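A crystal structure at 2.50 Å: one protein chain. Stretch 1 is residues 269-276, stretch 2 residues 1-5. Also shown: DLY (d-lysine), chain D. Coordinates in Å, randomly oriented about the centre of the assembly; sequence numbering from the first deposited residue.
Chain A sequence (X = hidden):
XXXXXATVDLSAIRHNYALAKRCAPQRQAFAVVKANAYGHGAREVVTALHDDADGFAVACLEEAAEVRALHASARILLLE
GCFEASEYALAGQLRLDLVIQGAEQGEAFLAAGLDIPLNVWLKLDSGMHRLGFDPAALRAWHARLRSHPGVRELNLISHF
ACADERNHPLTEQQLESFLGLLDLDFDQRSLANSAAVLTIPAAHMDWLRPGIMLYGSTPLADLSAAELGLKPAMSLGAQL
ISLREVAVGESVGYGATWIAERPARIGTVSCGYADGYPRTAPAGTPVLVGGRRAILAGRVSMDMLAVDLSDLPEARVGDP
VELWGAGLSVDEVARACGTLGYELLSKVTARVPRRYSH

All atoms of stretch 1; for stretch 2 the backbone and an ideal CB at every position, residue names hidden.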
# COMPACT_ATOMS: atom_id res chain seq x y z
N VAL A 269 -17.35 -7.23 1.47
CA VAL A 269 -17.10 -6.09 0.59
C VAL A 269 -15.90 -6.33 -0.33
O VAL A 269 -14.91 -6.96 0.08
CB VAL A 269 -16.90 -4.79 1.41
CG1 VAL A 269 -16.54 -3.61 0.52
CG2 VAL A 269 -18.16 -4.48 2.21
N SER A 270 -16.01 -5.83 -1.56
CA SER A 270 -14.98 -6.00 -2.58
C SER A 270 -13.81 -5.01 -2.42
O SER A 270 -13.51 -4.22 -3.33
CB SER A 270 -15.61 -5.86 -3.97
OG SER A 270 -16.37 -4.67 -4.06
N CYS A 271 -13.17 -5.07 -1.26
CA CYS A 271 -12.00 -4.24 -0.95
C CYS A 271 -11.19 -4.91 0.14
O CYS A 271 -11.75 -5.36 1.13
CB CYS A 271 -12.41 -2.83 -0.51
SG CYS A 271 -11.02 -1.72 -0.20
N GLY A 272 -9.87 -4.97 -0.04
CA GLY A 272 -8.98 -5.58 0.94
C GLY A 272 -7.64 -4.88 1.01
O GLY A 272 -7.43 -3.87 0.34
N TYR A 273 -6.72 -5.43 1.79
CA TYR A 273 -5.44 -4.75 2.05
C TYR A 273 -4.53 -4.60 0.82
O TYR A 273 -3.69 -3.70 0.80
CB TYR A 273 -4.69 -5.31 3.27
CG TYR A 273 -4.31 -6.78 3.22
CD1 TYR A 273 -3.27 -7.23 2.41
CD2 TYR A 273 -4.97 -7.71 4.03
CE1 TYR A 273 -2.93 -8.58 2.38
CE2 TYR A 273 -4.62 -9.05 4.02
CZ TYR A 273 -3.60 -9.48 3.19
OH TYR A 273 -3.27 -10.81 3.17
N ALA A 274 -4.71 -5.45 -0.18
CA ALA A 274 -3.98 -5.31 -1.44
C ALA A 274 -4.51 -4.17 -2.31
O ALA A 274 -3.86 -3.76 -3.27
CB ALA A 274 -3.99 -6.62 -2.22
N ASP A 275 -5.69 -3.66 -1.98
CA ASP A 275 -6.23 -2.48 -2.64
C ASP A 275 -5.71 -1.20 -1.97
O ASP A 275 -5.85 -0.11 -2.51
CB ASP A 275 -7.75 -2.50 -2.62
CG ASP A 275 -8.32 -3.76 -3.27
OD1 ASP A 275 -8.03 -4.01 -4.46
OD2 ASP A 275 -9.07 -4.49 -2.58
N GLY A 276 -5.09 -1.35 -0.80
CA GLY A 276 -4.56 -0.22 -0.05
C GLY A 276 -5.16 -0.09 1.34
O GLY A 276 -4.65 0.66 2.17
N UNK A 1 -16.58 -6.12 -14.32
CA UNK A 1 -15.35 -5.75 -13.56
C UNK A 1 -15.54 -5.90 -12.06
O UNK A 1 -16.67 -5.93 -11.57
CB UNK A 1 -14.94 -4.31 -13.87
N UNK A 2 -14.43 -6.01 -11.33
CA UNK A 2 -14.44 -6.00 -9.88
C UNK A 2 -15.03 -4.66 -9.39
O UNK A 2 -14.58 -3.59 -9.83
CB UNK A 2 -13.03 -6.22 -9.33
N UNK A 3 -16.05 -4.71 -8.51
CA UNK A 3 -16.69 -3.47 -8.08
C UNK A 3 -15.85 -2.72 -7.05
O UNK A 3 -16.16 -2.73 -5.85
CB UNK A 3 -18.07 -3.77 -7.50
N UNK A 4 -14.78 -2.09 -7.53
CA UNK A 4 -13.95 -1.21 -6.71
C UNK A 4 -13.34 -0.11 -7.56
O UNK A 4 -12.58 -0.38 -8.50
CB UNK A 4 -12.85 -2.01 -6.01
N UNK A 5 -13.68 1.12 -7.23
CA UNK A 5 -13.26 2.29 -8.00
C UNK A 5 -12.89 3.45 -7.07
O UNK A 5 -13.61 3.75 -6.12
CB UNK A 5 -14.37 2.72 -8.96
N DLY D . -9.93 -14.61 1.77
CA DLY D . -8.69 -14.23 1.03
C DLY D . -8.95 -13.08 0.08
O DLY D . -8.85 -13.23 -1.13
CB DLY D . -7.61 -13.85 2.03
CG DLY D . -6.20 -14.26 1.61
CD DLY D . -5.16 -13.29 2.15
CE DLY D . -4.77 -13.61 3.59
NZ DLY D . -4.96 -12.42 4.39
OXT DLY D . -9.27 -11.96 0.48

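Position 1 lies beyond the reach of stretch 1: its ideal CB has no atom of that segment within 5.5 Å. With open space on this side, the contact sets no requirement, and almost any side chain would serve. As the first residue of the sequence it is Met1, and its side chain stays far from stretch 1.

Position 2 carries the strongest instruction, although its CB touches nothing. The CA-to-CB bond points toward stretch 1, and what waits in that direction, well beyond the CB, is the carboxylate of Asp275. OD2 already accepts a hydrogen bond from the backbone N of Gly272 at 2.7 Å, and can still take another donor; the bond lies within the same turn, where the backbone N of Asp275 also donates to Gly272 O at 2.9 Å. A negative charge held this way invites a long basic side chain; lysine could be considered, but two oxygens side by side favour a group with two parallel donors. The residue is Arg2, with chi1, chi2 and chi3 all t, so the chain runs out extended to cover the gap. NH1 donates to Asp275 OD1 at 2.7 Å and NH2 to Asp275 OD2 at 2.8 Å, a two-pronged salt bridge met at the edge of the guanidinium. Over one face of that group lies the carbonyl O of Ser270, 3.6 Å from NH2. The rule read here is modest: a carboxylate set well beyond the CB calls for a long side chain, and a guanidinium can use both of its oxygens.

Position 3 has phi near -77°, compatible with proline but not demanding it, and its CB points sideways. The most telling visible feature is in the backbone: Ser270, in rotamer p, donates from OG to the carbonyl O of position 3 at 2.6 Å. That bond asks nothing of the side chain, so a compact residue of many kinds could sit here, provided it tolerates Ser270 OG, 3.9 Å from the ideal CB. Pro3 fills the place, its CG 3.8 Å from Ser270 OG. Its ring closes onto its own nitrogen, and what it contributes across the contact is the carbonyl and some packing.

Position 4 turns its CB toward stretch 1, where the ideal CB stands 3.5 Å from Ser270 O, and the extended backbone angles, -149°/118°, suit a strand. Ahead lie the CB of Cys271 and the flank of Asp275, a mixed surface with room for a medium apolar side chain; leucine, isoleucine or methionine all seem reasonable. Leu4, with chi1 t and chi2 p, places CD1 4.0 Å from Cys271 CB, an apolar contact, while CD2 comes within 3.3 Å of Asp275 CG. The same acid thus meets a charged partner and an aliphatic one.

Position 5 lies in a strand, but its CB is out of reach, and stretch 1 leaves the choice free. A beta-branched residue suits the extended backbone, and Val5 is one, with its side chain well clear of stretch 1.

Stretch 2 1-5: MRPLV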
# COMPACT_ATOMS: atom_id res chain seq x y z
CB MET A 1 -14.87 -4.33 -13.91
CG MET A 1 -15.86 -3.21 -13.63
SD MET A 1 -15.04 -1.60 -13.45
CE MET A 1 -16.39 -0.50 -13.87
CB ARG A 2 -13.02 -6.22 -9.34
CG ARG A 2 -12.95 -6.52 -7.85
CD ARG A 2 -11.56 -6.99 -7.43
NE ARG A 2 -11.41 -7.06 -5.98
CZ ARG A 2 -10.70 -6.21 -5.24
NH1 ARG A 2 -10.06 -5.20 -5.81
NH2 ARG A 2 -10.64 -6.36 -3.93
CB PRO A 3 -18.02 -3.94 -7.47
CG PRO A 3 -17.95 -5.44 -7.39
CD PRO A 3 -16.58 -5.88 -7.80
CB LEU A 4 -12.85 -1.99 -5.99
CG LEU A 4 -11.95 -1.15 -5.07
CD1 LEU A 4 -12.71 -0.67 -3.84
CD2 LEU A 4 -10.74 -1.96 -4.66
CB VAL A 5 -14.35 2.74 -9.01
CG1 VAL A 5 -13.96 4.03 -9.70
CG2 VAL A 5 -14.61 1.66 -10.05
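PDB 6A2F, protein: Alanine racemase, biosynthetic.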